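Local coordinates for protein type II restriction enzyme NgoMIV (Neisseria gonorrhoeae, PDB 1FIU) that recognises the double-stranded sequence 5'-GCCGGC-3' as a magnesium-dependent homotetrameric endonuclease and cuts it after the first G, at residues Pro139-Thr144 with Ile184-Thr189. Numbering follows the deposited sequence.
Sequences PDIIVT and ISCKWT. With MG (magnesium ion), chain Q; MG (magnesium ion), chain N; ACY (acetic acid), chain R; nucleotides of chain D.
Asp-140 and Cys-186 meet at a magnesium ion that both ligate, Asp-140 through OD2 at 2.2 Å and Cys-186 through backbone O. The carboxylate bridges two metals, since OD1 binds the second magnesium ion at 2.2 Å; an acetate, probably from the crystallisation liquor, spans both. OD2 accepts a nearly straight 2.8 Å hydrogen bond from Cys-186 N on its anti side, so the peptide N-H and the two metals hold the carboxylate's rotation. This is the metal centre of a PD-(D/E)XK nuclease. Lys-187 NZ donates to acetate O at 3.0 Å. Trp-188 N grips the cleaved DNA, donating to OP1 of DC2 of chain D at 2.7 Å.

Next to Asp-140, Ile-141 and Ile-184 form an antiparallel hydrogen-bonded pair, with Ile-184 N to Ile-141 O at 2.9 Å. Their side chains share one sheet face, CB against CB. Ile-141 CG1 lies anti to the carbonyl carbon (chi1 -64°) and the chain runs on extended (chi2 168°), bringing CD1 to 3.6 Å from Cys-186 SG, while Ile-184 CD1 reaches Val-143 CG2.

Helix 62-81 covers this apolar face, with Cys-73 on Ile-141 and Phe-69 on Cys-186; strand 92-96 flanks strand 141-145 opposite strand 179-187.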
ATOM      1  N   PRO I 139      -1.255  -7.168  18.438  1.00 25.42           N
ATOM      2  CA  PRO I 139       0.173  -6.971  18.720  1.00 22.21           C
ATOM      3  C   PRO I 139       0.617  -7.792  19.916  1.00 22.14           C
ATOM      4  O   PRO I 139      -0.200  -8.186  20.738  1.00 23.31           O
ATOM      5  CB  PRO I 139       0.286  -5.467  18.981  1.00 23.22           C
ATOM      6  CG  PRO I 139      -0.926  -4.881  18.221  1.00 23.62           C
ATOM      7  CD  PRO I 139      -1.990  -5.902  18.546  1.00 24.29           C
ATOM      8  N   ASP I 140       1.912  -8.067  20.017  1.00 19.42           N
ATOM      9  CA  ASP I 140       2.423  -8.843  21.149  1.00 16.09           C
ATOM     10  C   ASP I 140       2.361  -8.006  22.427  1.00 16.07           C
ATOM     11  O   ASP I 140       1.943  -8.491  23.483  1.00 17.90           O
ATOM     12  CB  ASP I 140       3.884  -9.249  20.896  1.00 17.20           C
ATOM     13  CG  ASP I 140       4.021 -10.214  19.757  1.00 20.15           C
ATOM     14  OD1 ASP I 140       2.988 -10.801  19.375  1.00 17.66           O
ATOM     15  OD2 ASP I 140       5.163 -10.403  19.260  1.00 18.09           O
ATOM     16  N   ILE I 141       2.803  -6.757  22.311  1.00 15.37           N
ATOM     17  CA  ILE I 141       2.836  -5.800  23.417  1.00 14.91           C
ATOM     18  C   ILE I 141       2.282  -4.480  22.915  1.00 16.24           C
ATOM     19  O   ILE I 141       2.561  -4.070  21.804  1.00 16.86           O
ATOM     20  CB  ILE I 141       4.297  -5.503  23.882  1.00 15.25           C
ATOM     21  CG1 ILE I 141       4.938  -6.772  24.458  1.00 17.15           C
ATOM     22  CG2 ILE I 141       4.323  -4.385  24.944  1.00 16.36           C
ATOM     23  CD1 ILE I 141       6.439  -6.625  24.664  1.00 15.71           C
ATOM     24  N   ILE I 142       1.498  -3.807  23.744  1.00 15.36           N
ATOM     25  CA  ILE I 142       1.006  -2.509  23.335  1.00 14.86           C
ATOM     26  C   ILE I 142       1.290  -1.493  24.424  1.00 17.55           C
ATOM     27  O   ILE I 142       1.408  -1.846  25.612  1.00 17.44           O
ATOM     28  CB  ILE I 142      -0.540  -2.475  23.044  1.00 14.49           C
ATOM     29  CG1 ILE I 142      -1.336  -2.894  24.287  1.00 15.97           C
ATOM     30  CG2 ILE I 142      -0.862  -3.301  21.816  1.00 15.37           C
ATOM     31  CD1 ILE I 142      -2.872  -2.850  24.091  1.00 18.64           C
ATOM     32  N   VAL I 143       1.476  -0.243  24.000  1.00 16.93           N
ATOM     33  CA  VAL I 143       1.615   0.881  24.927  1.00 14.08           C
ATOM     34  C   VAL I 143       0.406   1.746  24.589  1.00 16.48           C
ATOM     35  O   VAL I 143       0.126   1.980  23.423  1.00 15.47           O
ATOM     36  CB  VAL I 143       2.888   1.719  24.701  1.00 15.33           C
ATOM     37  CG1 VAL I 143       2.981   2.840  25.759  1.00 16.80           C
ATOM     38  CG2 VAL I 143       4.117   0.815  24.803  1.00 16.30           C
ATOM     39  N   THR I 144      -0.333   2.179  25.614  1.00 15.89           N
ATOM     40  CA  THR I 144      -1.519   3.005  25.395  1.00 17.00           C
ATOM     41  C   THR I 144      -1.473   4.256  26.261  1.00 15.67           C
ATOM     42  O   THR I 144      -0.762   4.293  27.275  1.00 16.87           O
ATOM     43  CB  THR I 144      -2.807   2.212  25.714  1.00 18.32           C
ATOM     44  OG1 THR I 144      -2.789   1.809  27.088  1.00 20.96           O
ATOM     45  CG2 THR I 144      -2.875   0.944  24.849  1.00 18.35           C
ATOM     46  N   ILE I 184       4.382  -3.252  19.707  1.00 15.73           N
ATOM     47  CA  ILE I 184       5.732  -3.794  19.851  1.00 15.57           C
ATOM     48  C   ILE I 184       5.662  -5.289  19.618  1.00 18.53           C
ATOM     49  O   ILE I 184       5.143  -6.025  20.433  1.00 18.66           O
ATOM     50  CB  ILE I 184       6.275  -3.514  21.261  1.00 15.38           C
ATOM     51  CG1 ILE I 184       6.346  -2.001  21.501  1.00 16.72           C
ATOM     52  CG2 ILE I 184       7.651  -4.196  21.428  1.00 17.21           C
ATOM     53  CD1 ILE I 184       6.655  -1.616  22.924  1.00 18.34           C
ATOM     54  N   SER I 185       6.174  -5.725  18.477  1.00 15.06           N
ATOM     55  CA  SER I 185       6.193  -7.128  18.120  1.00 16.05           C
ATOM     56  C   SER I 185       7.529  -7.714  18.615  1.00 18.05           C
ATOM     57  O   SER I 185       8.575  -7.081  18.471  1.00 19.17           O
ATOM     58  CB  SER I 185       6.091  -7.243  16.599  1.00 20.48           C
ATOM     59  OG  SER I 185       6.635  -8.470  16.160  1.00 29.03           O
ATOM     60  N   CYS I 186       7.480  -8.911  19.212  1.00 15.08           N
ATOM     61  CA  CYS I 186       8.694  -9.575  19.719  1.00 16.58           C
ATOM     62  C   CYS I 186       8.943 -10.879  18.969  1.00 15.61           C
ATOM     63  O   CYS I 186       8.009 -11.602  18.634  1.00 17.46           O
ATOM     64  CB  CYS I 186       8.533  -9.933  21.212  1.00 14.74           C
ATOM     65  SG  CYS I 186       8.280  -8.541  22.305  1.00 18.30           S
ATOM     66  N   LYS I 187      10.215 -11.172  18.719  1.00 16.07           N
ATOM     67  CA  LYS I 187      10.590 -12.430  18.076  1.00 17.25           C
ATOM     68  C   LYS I 187      11.865 -12.915  18.768  1.00 16.20           C
ATOM     69  O   LYS I 187      12.912 -12.291  18.636  1.00 17.61           O
ATOM     70  CB  LYS I 187      10.831 -12.211  16.586  1.00 17.05           C
ATOM     71  CG  LYS I 187       9.550 -11.773  15.874  1.00 15.27           C
ATOM     72  CD  LYS I 187       9.690 -11.726  14.349  1.00 17.26           C
ATOM     73  CE  LYS I 187       8.333 -11.451  13.675  1.00 20.67           C
ATOM     74  NZ  LYS I 187       7.328 -12.493  14.061  1.00 22.12           N
ATOM     75  N   TRP I 188      11.766 -14.004  19.537  1.00 17.22           N
ATOM     76  CA  TRP I 188      12.930 -14.527  20.269  1.00 16.97           C
ATOM     77  C   TRP I 188      14.016 -14.888  19.253  1.00 17.53           C
ATOM     78  O   TRP I 188      15.199 -14.540  19.425  1.00 17.32           O
ATOM     79  CB  TRP I 188      12.494 -15.740  21.101  1.00 19.81           C
ATOM     80  CG  TRP I 188      13.629 -16.481  21.774  1.00 18.09           C
ATOM     81  CD1 TRP I 188      13.964 -17.788  21.589  1.00 20.98           C
ATOM     82  CD2 TRP I 188      14.578 -15.947  22.712  1.00 18.08           C
ATOM     83  NE1 TRP I 188      15.072 -18.107  22.350  1.00 19.70           N
ATOM     84  CE2 TRP I 188      15.469 -17.000  23.048  1.00 17.72           C
ATOM     85  CE3 TRP I 188      14.765 -14.687  23.294  1.00 16.75           C
ATOM     86  CZ2 TRP I 188      16.536 -16.822  23.942  1.00 19.86           C
ATOM     87  CZ3 TRP I 188      15.823 -14.507  24.180  1.00 18.49           C
ATOM     88  CH2 TRP I 188      16.699 -15.581  24.494  1.00 23.42           C
ATOM     89  N   THR I 189      13.601 -15.593  18.206  1.00 16.14           N
ATOM     90  CA  THR I 189      14.499 -15.921  17.085  1.00 18.02           C
ATOM     91  C   THR I 189      13.706 -15.659  15.812  1.00 18.19           C
ATOM     92  O   THR I 189      12.482 -15.493  15.847  1.00 18.18           O
ATOM     93  CB  THR I 189      14.932 -17.399  17.061  1.00 19.08           C
ATOM     94  OG1 THR I 189      13.785 -18.229  16.892  1.00 18.91           O
ATOM     95  CG2 THR I 189      15.665 -17.761  18.364  1.00 22.08           C
TER
HETATM   96 MG    MG Q5555       5.900 -12.133  18.157  1.00 15.90          MG
HETATM   97 MG    MG N4444       2.287 -11.764  17.584  1.00 31.40          MG
HETATM   98  C   ACY R2001       4.699 -10.550  15.755  1.00 26.03           C
HETATM   99  O   ACY R2001       5.885 -10.962  16.170  1.00 23.67           O
HETATM  100  OXT ACY R2001       3.620 -10.694  16.348  1.00 25.39           O
HETATM  101  CH3 ACY R2001       4.686  -9.816  14.424  1.00 21.69           C
ATOM    102  P    DC D   2       8.603 -16.181  18.924  1.00 17.42           P
ATOM    103  OP1  DC D   2       9.409 -15.350  19.830  1.00 15.93           O
ATOM    104  OP2  DC D   2       8.328 -15.717  17.534  1.00 19.02           O
ATOM    105  O5'  DC D   2       9.305 -17.601  18.776  1.00 17.21           O
ATOM    106  C5'  DC D   2       9.634 -18.337  19.941  1.00 17.50           C
ATOM    107  C4'  DC D   2      10.254 -19.667  19.577  1.00 15.94           C
ATOM    108  O4'  DC D   2       9.305 -20.493  18.873  1.00 16.12           O
ATOM    109  C3'  DC D   2      11.527 -19.611  18.724  1.00 20.28           C
ATOM    110  O3'  DC D   2      12.521 -20.373  19.460  1.00 24.66           O
ATOM    111  C2'  DC D   2      11.074 -20.125  17.360  1.00 18.21           C
ATOM    112  C1'  DC D   2       9.874 -21.006  17.670  1.00 16.59           C
ATOM    113  N1   DC D   2       8.823 -20.988  16.640  1.00 18.42           N
ATOM    114  C2   DC D   2       8.517 -22.173  15.940  1.00 22.24           C
ATOM    115  O2   DC D   2       9.104 -23.248  16.275  1.00 19.42           O
ATOM    116  N3   DC D   2       7.595 -22.135  14.932  1.00 15.77           N
ATOM    117  C4   DC D   2       6.965 -20.973  14.636  1.00 16.37           C
ATOM    118  N4   DC D   2       6.070 -20.968  13.615  1.00 16.92           N
ATOM    119  C5   DC D   2       7.218 -19.778  15.366  1.00 16.87           C
ATOM    120  C6   DC D   2       8.152 -19.820  16.351  1.00 17.83           C
TER
HETATM  121  O   HOH W   1       6.837 -13.640  16.928  1.00 18.19           O
HETATM  122  O   HOH W   2       1.031  -9.886  17.047  1.00 28.82           O
HETATM  123  O   HOH W   3       1.210 -12.241  15.613  1.00 40.05           O
HETATM  124  O   HOH W   4       0.787 -12.827  18.784  1.00 26.04           O
HETATM  125  O   HOH W   5       6.132 -13.113  20.147  1.00 18.23           O